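Local coordinates for protein response regulator aspartate phosphatase I (Bacillus subtilis subsp. subtilis, PDB 4I1A) that dephosphorylates the sporulation phosphotransferase Spo0F and activates excision and transfer of the mobile element ICEBs1 by promoting inactivation of its repressor ImmR, at residues A[260-272]-A[285-298]. Sequence-based numbering, arbitrary orientation.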
ATOM      1  N   SER A 260     -10.761  -6.325   5.600  1.00 71.08           N
ATOM      2  CA  SER A 260     -10.840  -4.906   5.258  1.00 76.18           C
ATOM      3  C   SER A 260     -10.298  -4.571   3.860  1.00 66.89           C
ATOM      4  O   SER A 260     -10.764  -3.623   3.232  1.00 73.69           O
ATOM      5  CB  SER A 260     -10.157  -4.049   6.326  1.00 80.22           C
ATOM      6  OG  SER A 260      -8.789  -4.375   6.439  1.00 87.87           O
ATOM      7  N   PHE A 261      -9.340  -5.363   3.372  1.00 64.55           N
ATOM      8  CA  PHE A 261      -8.745  -5.161   2.043  1.00 61.75           C
ATOM      9  C   PHE A 261      -9.753  -5.330   0.908  1.00 60.97           C
ATOM     10  O   PHE A 261      -9.433  -5.094  -0.257  1.00 60.23           O
ATOM     11  CB  PHE A 261      -7.572  -6.120   1.811  1.00 61.16           C
ATOM     12  CG  PHE A 261      -6.289  -5.699   2.480  1.00 68.48           C
ATOM     13  CD1 PHE A 261      -5.919  -4.362   2.535  1.00 71.42           C
ATOM     14  CD2 PHE A 261      -5.440  -6.652   3.039  1.00 75.32           C
ATOM     15  CE1 PHE A 261      -4.730  -3.979   3.147  1.00 74.35           C
ATOM     16  CE2 PHE A 261      -4.260  -6.282   3.653  1.00 76.36           C
ATOM     17  CZ  PHE A 261      -3.901  -4.942   3.711  1.00 78.85           C
ATOM     18  N   LEU A 262     -10.962  -5.757   1.247  1.00 69.54           N
ATOM     19  CA  LEU A 262     -12.017  -5.935   0.260  1.00 63.95           C
ATOM     20  C   LEU A 262     -12.317  -4.612  -0.436  1.00 57.61           C
ATOM     21  O   LEU A 262     -12.447  -4.555  -1.653  1.00 53.32           O
ATOM     22  CB  LEU A 262     -13.271  -6.467   0.944  1.00 61.56           C
ATOM     23  CG  LEU A 262     -14.503  -6.722   0.084  1.00 63.43           C
ATOM     24  CD1 LEU A 262     -14.115  -7.497  -1.149  1.00 59.91           C
ATOM     25  CD2 LEU A 262     -15.541  -7.508   0.888  1.00 70.73           C
ATOM     26  N   THR A 263     -12.397  -3.539   0.341  1.00 57.32           N
ATOM     27  CA  THR A 263     -12.777  -2.243  -0.210  1.00 58.71           C
ATOM     28  C   THR A 263     -11.730  -1.709  -1.195  1.00 57.50           C
ATOM     29  O   THR A 263     -12.061  -1.224  -2.282  1.00 61.12           O
ATOM     30  CB  THR A 263     -13.028  -1.212   0.913  1.00 57.12           C
ATOM     31  OG1 THR A 263     -14.038  -1.715   1.807  1.00 63.72           O
ATOM     32  CG2 THR A 263     -13.495   0.095   0.316  1.00 52.25           C
ATOM     33  N   LYS A 264     -10.466  -1.809  -0.799  1.00 52.15           N
ATOM     34  CA  LYS A 264      -9.348  -1.307  -1.584  1.00 52.85           C
ATOM     35  C   LYS A 264      -9.200  -2.086  -2.899  1.00 54.72           C
ATOM     36  O   LYS A 264      -8.902  -1.519  -3.949  1.00 55.98           O
ATOM     37  CB  LYS A 264      -8.076  -1.404  -0.736  1.00 55.33           C
ATOM     38  CG  LYS A 264      -6.781  -1.347  -1.513  1.00 59.88           C
ATOM     39  CD  LYS A 264      -5.584  -1.185  -0.593  1.00 61.87           C
ATOM     40  CE  LYS A 264      -4.337  -0.801  -1.399  1.00 71.17           C
ATOM     41  NZ  LYS A 264      -3.070  -0.817  -0.604  1.00 78.86           N
ATOM     42  N   THR A 265      -9.415  -3.391  -2.823  1.00 48.75           N
ATOM     43  CA  THR A 265      -9.408  -4.262  -3.988  1.00 54.27           C
ATOM     44  C   THR A 265     -10.543  -3.911  -4.968  1.00 59.48           C
ATOM     45  O   THR A 265     -10.340  -3.907  -6.181  1.00 56.82           O
ATOM     46  CB  THR A 265      -9.553  -5.735  -3.531  1.00 52.55           C
ATOM     47  OG1 THR A 265      -8.509  -6.039  -2.604  1.00 55.03           O
ATOM     48  CG2 THR A 265      -9.504  -6.717  -4.703  1.00 45.49           C
ATOM     49  N   LEU A 266     -11.738  -3.634  -4.450  1.00 52.19           N
ATOM     50  CA  LEU A 266     -12.856  -3.257  -5.322  1.00 53.10           C
ATOM     51  C   LEU A 266     -12.603  -1.886  -5.919  1.00 44.99           C
ATOM     52  O   LEU A 266     -12.964  -1.604  -7.066  1.00 47.18           O
ATOM     53  CB  LEU A 266     -14.194  -3.268  -4.566  1.00 51.96           C
ATOM     54  CG  LEU A 266     -14.786  -4.658  -4.330  1.00 55.86           C
ATOM     55  CD1 LEU A 266     -15.761  -4.633  -3.156  1.00 58.35           C
ATOM     56  CD2 LEU A 266     -15.460  -5.189  -5.614  1.00 50.71           C
ATOM     57  N   PHE A 267     -11.970  -1.029  -5.139  1.00 45.91           N
ATOM     58  CA  PHE A 267     -11.669   0.299  -5.625  1.00 46.88           C
ATOM     59  C   PHE A 267     -10.713   0.216  -6.810  1.00 50.62           C
ATOM     60  O   PHE A 267     -10.982   0.775  -7.884  1.00 53.00           O
ATOM     61  CB  PHE A 267     -11.091   1.176  -4.508  1.00 43.52           C
ATOM     62  CG  PHE A 267     -10.621   2.513  -4.995  1.00 49.16           C
ATOM     63  CD1 PHE A 267     -11.511   3.575  -5.091  1.00 40.81           C
ATOM     64  CD2 PHE A 267      -9.300   2.702  -5.405  1.00 48.75           C
ATOM     65  CE1 PHE A 267     -11.096   4.809  -5.564  1.00 42.13           C
ATOM     66  CE2 PHE A 267      -8.876   3.936  -5.886  1.00 48.95           C
ATOM     67  CZ  PHE A 267      -9.775   4.992  -5.962  1.00 53.98           C
ATOM     68  N   THR A 268      -9.605  -0.490  -6.601  1.00 50.82           N
ATOM     69  CA  THR A 268      -8.569  -0.658  -7.621  1.00 53.47           C
ATOM     70  C   THR A 268      -9.137  -1.341  -8.864  1.00 51.98           C
ATOM     71  O   THR A 268      -8.836  -0.955  -9.995  1.00 54.68           O
ATOM     72  CB  THR A 268      -7.371  -1.468  -7.059  1.00 52.07           C
ATOM     73  OG1 THR A 268      -7.007  -0.934  -5.780  1.00 51.18           O
ATOM     74  CG2 THR A 268      -6.146  -1.412  -8.003  1.00 40.03           C
ATOM     75  N   LEU A 269      -9.977  -2.346  -8.644  1.00 54.56           N
ATOM     76  CA  LEU A 269     -10.646  -3.044  -9.732  1.00 55.55           C
ATOM     77  C   LEU A 269     -11.521  -2.077 -10.532  1.00 55.14           C
ATOM     78  O   LEU A 269     -11.467  -2.054 -11.764  1.00 62.07           O
ATOM     79  CB  LEU A 269     -11.483  -4.196  -9.171  1.00 59.68           C
ATOM     80  CG  LEU A 269     -12.060  -5.244 -10.125  1.00 60.57           C
ATOM     81  CD1 LEU A 269     -11.032  -5.711 -11.143  1.00 55.93           C
ATOM     82  CD2 LEU A 269     -12.576  -6.429  -9.328  1.00 62.63           C
ATOM     83  N   THR A 270     -12.308  -1.268  -9.828  1.00 48.13           N
ATOM     84  CA  THR A 270     -13.185  -0.299 -10.472  1.00 45.34           C
ATOM     85  C   THR A 270     -12.372   0.642 -11.342  1.00 47.28           C
ATOM     86  O   THR A 270     -12.703   0.899 -12.508  1.00 47.18           O
ATOM     87  CB  THR A 270     -13.942   0.567  -9.434  1.00 47.63           C
ATOM     88  OG1 THR A 270     -14.701  -0.272  -8.554  1.00 47.29           O
ATOM     89  CG2 THR A 270     -14.872   1.555 -10.130  1.00 44.23           C
ATOM     90  N   TYR A 271     -11.305   1.171 -10.758  1.00 45.80           N
ATOM     91  CA  TYR A 271     -10.480   2.142 -11.455  1.00 52.23           C
ATOM     92  C   TYR A 271      -9.823   1.531 -12.698  1.00 50.73           C
ATOM     93  O   TYR A 271      -9.856   2.124 -13.781  1.00 50.73           O
ATOM     94  CB  TYR A 271      -9.431   2.716 -10.503  1.00 49.01           C
ATOM     95  CG  TYR A 271      -8.891   4.050 -10.936  1.00 53.65           C
ATOM     96  CD1 TYR A 271      -9.378   4.686 -12.079  1.00 52.89           C
ATOM     97  CD2 TYR A 271      -7.894   4.679 -10.208  1.00 57.00           C
ATOM     98  CE1 TYR A 271      -8.876   5.913 -12.476  1.00 55.81           C
ATOM     99  CE2 TYR A 271      -7.392   5.896 -10.590  1.00 63.11           C
ATOM    100  CZ  TYR A 271      -7.883   6.511 -11.722  1.00 63.27           C
ATOM    101  OH  TYR A 271      -7.364   7.724 -12.089  1.00 76.86           O
ATOM    102  N   VAL A 272      -9.241   0.343 -12.533  1.00 49.31           N
ATOM    103  CA  VAL A 272      -8.609  -0.372 -13.637  1.00 58.05           C
ATOM    104  C   VAL A 272      -9.557  -0.555 -14.832  1.00 55.08           C
ATOM    105  O   VAL A 272      -9.172  -0.343 -15.987  1.00 61.22           O
ATOM    106  CB  VAL A 272      -8.040  -1.735 -13.163  1.00 55.78           C
ATOM    107  CG1 VAL A 272      -7.856  -2.699 -14.323  1.00 51.24           C
ATOM    108  CG2 VAL A 272      -6.736  -1.521 -12.427  1.00 54.07           C
ATOM    109  N   TYR A 285     -18.563  -2.766 -10.038  1.00 55.64           N
ATOM    110  CA  TYR A 285     -17.599  -2.797  -8.942  1.00 53.37           C
ATOM    111  C   TYR A 285     -17.612  -1.479  -8.169  1.00 53.79           C
ATOM    112  O   TYR A 285     -17.302  -1.445  -6.979  1.00 58.51           O
ATOM    113  CB  TYR A 285     -16.189  -3.123  -9.460  1.00 53.28           C
ATOM    114  CG  TYR A 285     -16.063  -4.541  -9.981  1.00 60.74           C
ATOM    115  CD1 TYR A 285     -16.131  -5.627  -9.116  1.00 56.93           C
ATOM    116  CD2 TYR A 285     -15.879  -4.796 -11.337  1.00 65.56           C
ATOM    117  CE1 TYR A 285     -16.030  -6.931  -9.590  1.00 64.58           C
ATOM    118  CE2 TYR A 285     -15.772  -6.093 -11.816  1.00 65.97           C
ATOM    119  CZ  TYR A 285     -15.845  -7.156 -10.940  1.00 66.90           C
ATOM    120  OH  TYR A 285     -15.731  -8.448 -11.410  1.00 70.81           O
ATOM    121  N   PHE A 286     -17.970  -0.398  -8.856  1.00 47.65           N
ATOM    122  CA  PHE A 286     -18.141   0.907  -8.226  1.00 48.61           C
ATOM    123  C   PHE A 286     -19.254   0.895  -7.173  1.00 54.44           C
ATOM    124  O   PHE A 286     -19.024   1.297  -6.036  1.00 60.68           O
ATOM    125  CB  PHE A 286     -18.426   1.988  -9.281  1.00 49.31           C
ATOM    126  CG  PHE A 286     -18.826   3.317  -8.695  1.00 47.94           C
ATOM    127  CD1 PHE A 286     -17.860   4.199  -8.220  1.00 44.38           C
ATOM    128  CD2 PHE A 286     -20.167   3.689  -8.622  1.00 46.07           C
ATOM    129  CE1 PHE A 286     -18.229   5.430  -7.669  1.00 50.62           C
ATOM    130  CE2 PHE A 286     -20.548   4.915  -8.072  1.00 47.59           C
ATOM    131  CZ  PHE A 286     -19.574   5.788  -7.590  1.00 52.68           C
ATOM    132  N   ARG A 287     -20.451   0.436  -7.548  1.00 57.85           N
ATOM    133  CA  ARG A 287     -21.587   0.416  -6.614  1.00 60.39           C
ATOM    134  C   ARG A 287     -21.340  -0.529  -5.458  1.00 61.62           C
ATOM    135  O   ARG A 287     -21.782  -0.284  -4.337  1.00 60.46           O
ATOM    136  CB  ARG A 287     -22.900   0.019  -7.305  1.00 43.59           C
ATOM    137  CG  ARG A 287     -23.335   0.977  -8.406  1.00 58.38           C
ATOM    138  CD  ARG A 287     -24.521   0.407  -9.167  1.00 65.54           C
ATOM    139  NE  ARG A 287     -25.153   1.386 -10.050  1.00 67.21           N
ATOM    140  CZ  ARG A 287     -25.451   1.160 -11.328  1.00 72.38           C
ATOM    141  NH1 ARG A 287     -25.157  -0.010 -11.882  1.00 71.01           N
ATOM    142  NH2 ARG A 287     -26.039   2.105 -12.052  1.00 75.79           N
ATOM    143  N   LYS A 288     -20.646  -1.620  -5.744  1.00 58.20           N
ATOM    144  CA  LYS A 288     -20.408  -2.640  -4.741  1.00 54.64           C
ATOM    145  C   LYS A 288     -19.376  -2.131  -3.721  1.00 58.38           C
ATOM    146  O   LYS A 288     -19.535  -2.302  -2.513  1.00 59.27           O
ATOM    147  CB  LYS A 288     -19.965  -3.944  -5.420  1.00 54.64           C
ATOM    148  CG  LYS A 288     -19.532  -5.055  -4.482  1.00 73.15           C
ATOM    149  CD  LYS A 288     -19.821  -6.432  -5.088  1.00 94.03           C
ATOM    150  CE  LYS A 288     -19.431  -6.529  -6.569  1.00 91.56           C
ATOM    151  NZ  LYS A 288     -20.102  -7.694  -7.245  1.00 93.90           N
ATOM    152  N   GLY A 289     -18.338  -1.469  -4.211  1.00 51.64           N
ATOM    153  CA  GLY A 289     -17.289  -0.956  -3.344  1.00 57.85           C
ATOM    154  C   GLY A 289     -17.725   0.248  -2.535  1.00 57.11           C
ATOM    155  O   GLY A 289     -17.487   0.334  -1.331  1.00 61.54           O
ATOM    156  N   ARG A 290     -18.368   1.183  -3.217  1.00 54.13           N
ATOM    157  CA  ARG A 290     -18.945   2.363  -2.589  1.00 53.64           C
ATOM    158  C   ARG A 290     -19.891   1.992  -1.454  1.00 59.45           C
ATOM    159  O   ARG A 290     -19.992   2.716  -0.465  1.00 63.16           O
ATOM    160  CB  ARG A 290     -19.685   3.168  -3.653  1.00 61.60           C
ATOM    161  CG  ARG A 290     -20.370   4.411  -3.173  1.00 70.08           C
ATOM    162  CD  ARG A 290     -21.742   4.447  -3.787  1.00 71.37           C
ATOM    163  NE  ARG A 290     -21.989   5.665  -4.537  1.00 71.07           N
ATOM    164  CZ  ARG A 290     -22.963   5.792  -5.428  1.00 77.97           C
ATOM    165  NH1 ARG A 290     -23.765   4.764  -5.675  1.00 68.36           N
ATOM    166  NH2 ARG A 290     -23.132   6.943  -6.072  1.00 85.17           N
ATOM    167  N   PHE A 291     -20.571   0.853  -1.588  1.00 57.03           N
ATOM    168  CA  PHE A 291     -21.487   0.391  -0.547  1.00 59.32           C
ATOM    169  C   PHE A 291     -20.727  -0.215   0.633  1.00 65.03           C
ATOM    170  O   PHE A 291     -20.999   0.096   1.798  1.00 61.35           O
ATOM    171  CB  PHE A 291     -22.494  -0.616  -1.116  1.00 56.11           C
ATOM    172  CG  PHE A 291     -23.224  -1.415  -0.063  1.00 56.57           C
ATOM    173  CD1 PHE A 291     -24.110  -0.800   0.814  1.00 59.31           C
ATOM    174  CD2 PHE A 291     -23.032  -2.785   0.042  1.00 54.77           C
ATOM    175  CE1 PHE A 291     -24.785  -1.535   1.778  1.00 61.58           C
ATOM    176  CE2 PHE A 291     -23.701  -3.526   1.003  1.00 59.29           C
ATOM    177  CZ  PHE A 291     -24.581  -2.897   1.873  1.00 67.20           C
ATOM    178  N   ILE A 292     -19.769  -1.082   0.323  1.00 61.64           N
ATOM    179  CA  ILE A 292     -18.935  -1.681   1.348  1.00 65.65           C
ATOM    180  C   ILE A 292     -18.155  -0.617   2.120  1.00 65.66           C
ATOM    181  O   ILE A 292     -17.988  -0.728   3.333  1.00 71.54           O
ATOM    182  CB  ILE A 292     -18.020  -2.776   0.757  1.00 69.67           C
ATOM    183  CG1 ILE A 292     -18.900  -3.933   0.260  1.00 79.30           C
ATOM    184  CG2 ILE A 292     -17.004  -3.271   1.796  1.00 63.79           C
ATOM    185  CD1 ILE A 292     -18.156  -5.211  -0.059  1.00 79.60           C
ATOM    186  N   ALA A 293     -17.714   0.425   1.423  1.00 61.47           N
ATOM    187  CA  ALA A 293     -17.004   1.534   2.058  1.00 58.94           C
ATOM    188  C   ALA A 293     -17.895   2.295   3.031  1.00 70.72           C
ATOM    189  O   ALA A 293     -17.469   2.649   4.131  1.00 75.49           O
ATOM    190  CB  ALA A 293     -16.456   2.484   1.011  1.00 55.89           C
ATOM    191  N   ASP A 294     -19.133   2.545   2.622  1.00 74.71           N
ATOM    192  CA  ASP A 294     -20.057   3.305   3.453  1.00 79.33           C
ATOM    193  C   ASP A 294     -20.463   2.546   4.716  1.00 76.20           C
ATOM    194  O   ASP A 294     -20.539   3.128   5.797  1.00 76.57           O
ATOM    195  CB  ASP A 294     -21.298   3.728   2.653  1.00 91.36           C
ATOM    196  CG  ASP A 294     -21.251   5.194   2.219  1.00106.00           C
ATOM    197  OD1 ASP A 294     -21.571   6.072   3.053  1.00114.15           O
ATOM    198  OD2 ASP A 294     -20.903   5.472   1.047  1.00105.30           O
ATOM    199  N   LYS A 295     -20.710   1.249   4.589  1.00 73.82           N
ATOM    200  CA  LYS A 295     -21.258   0.495   5.714  1.00 83.47           C
ATOM    201  C   LYS A 295     -20.176   0.007   6.681  1.00 86.83           C
ATOM    202  O   LYS A 295     -20.472  -0.467   7.778  1.00 92.87           O
ATOM    203  CB  LYS A 295     -22.168  -0.651   5.238  1.00 78.69           C
ATOM    204  CG  LYS A 295     -21.480  -1.983   4.992  1.00 76.29           C
ATOM    205  CD  LYS A 295     -22.522  -3.063   4.750  1.00 82.87           C
ATOM    206  CE  LYS A 295     -21.920  -4.455   4.722  1.00 92.77           C
ATOM    207  NZ  LYS A 295     -22.904  -5.474   5.216  1.00100.61           N
ATOM    208  N   SER A 296     -18.924   0.143   6.270  1.00 95.08           N
ATOM    209  CA  SER A 296     -17.793  -0.132   7.140  1.00 95.31           C
ATOM    210  C   SER A 296     -17.276   1.183   7.733  1.00 99.32           C
ATOM    211  O   SER A 296     -16.281   1.196   8.462  1.00103.85           O
ATOM    212  CB  SER A 296     -16.683  -0.813   6.342  1.00 89.22           C
ATOM    213  OG  SER A 296     -16.197   0.046   5.320  1.00 83.20           O
ATOM    214  N   ASP A 297     -17.962   2.281   7.412  1.00 96.18           N
ATOM    215  CA  ASP A 297     -17.556   3.627   7.822  1.00 99.50           C
ATOM    216  C   ASP A 297     -16.136   3.925   7.360  1.00 99.66           C
ATOM    217  O   ASP A 297     -15.368   4.614   8.033  1.00106.50           O
ATOM    218  CB  ASP A 297     -17.685   3.825   9.335  1.00114.72           C
ATOM    219  CG  ASP A 297     -17.562   5.281   9.740  1.00121.92           C
ATOM    220  OD1 ASP A 297     -18.009   6.147   8.958  1.00122.57           O
ATOM    221  OD2 ASP A 297     -17.006   5.560  10.823  1.00126.37           O
ATOM    222  N   ASP A 298     -15.792   3.388   6.198  1.00 91.86           N
ATOM    223  CA  ASP A 298     -14.505   3.654   5.599  1.00 75.50           C
ATOM    224  C   ASP A 298     -14.577   4.994   4.875  1.00 73.72           C
ATOM    225  O   ASP A 298     -14.748   5.047   3.658  1.00 68.57           O
ATOM    226  CB  ASP A 298     -14.139   2.525   4.635  1.00 69.78           C
ATOM    227  CG  ASP A 298     -12.645   2.393   4.440  1.00 76.52           C
ATOM    228  OD1 ASP A 298     -11.955   3.442   4.365  1.00 73.98           O
ATOM    229  OD2 ASP A 298     -12.163   1.239   4.377  1.00 81.39           O
TER
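One face of the Tyr285 ring is taken by Leu269, whose CD2 lies 3.6 Å from the ring centroid and 16° off the normal, a CH-pi contact. Near the plane of the same ring, Leu266 CD2 reaches the edge at Tyr285 CD1, 3.6 Å away, so two leucines about one turn apart meet the ring, one over a face and one at the edge. The Phe286 ring meets Phe313 and lays CE2 over one face of the Arg290 guanidinium, with Thr270 CG2 near the ring plane at its edge; CG2 packs against Phe286 CB at 3.7 Å. The OG1 branch of Thr270, beside its backbone N (chi1 -58°), donates a hydrogen bond back to Leu266 O at 2.6 Å. That carbonyl thus receives Thr270 N and OG1 from opposite faces, and the hydroxyl is satisfied within its own helix although it abuts the Tyr285 backbone. Such packing illustrates neighbouring antiparallel helices in a tetratricopeptide-repeat array, helix 279-295 lying in the predicted fifth repeat: the axes of 261-272 and 285-295 approach to 8.7 Å at 153°, and no hydrogen bond joins the two segments. Leu266 is the knob, seated among Tyr285, Lys288, Gly289 and Ile292; the glycine lets the backbones approach to 5.4 Å between Leu266 CA and Gly289 CA. The side chains of Ile292 and Leu262 cross at about a right angle, meeting through CD1 and CD2, while Leu262 and Leu266 also touch Leu251 of helix 240-257. Towards the Schellman turn at Asp297, Thr263 sets its methyl CG2 against Ala293 CB.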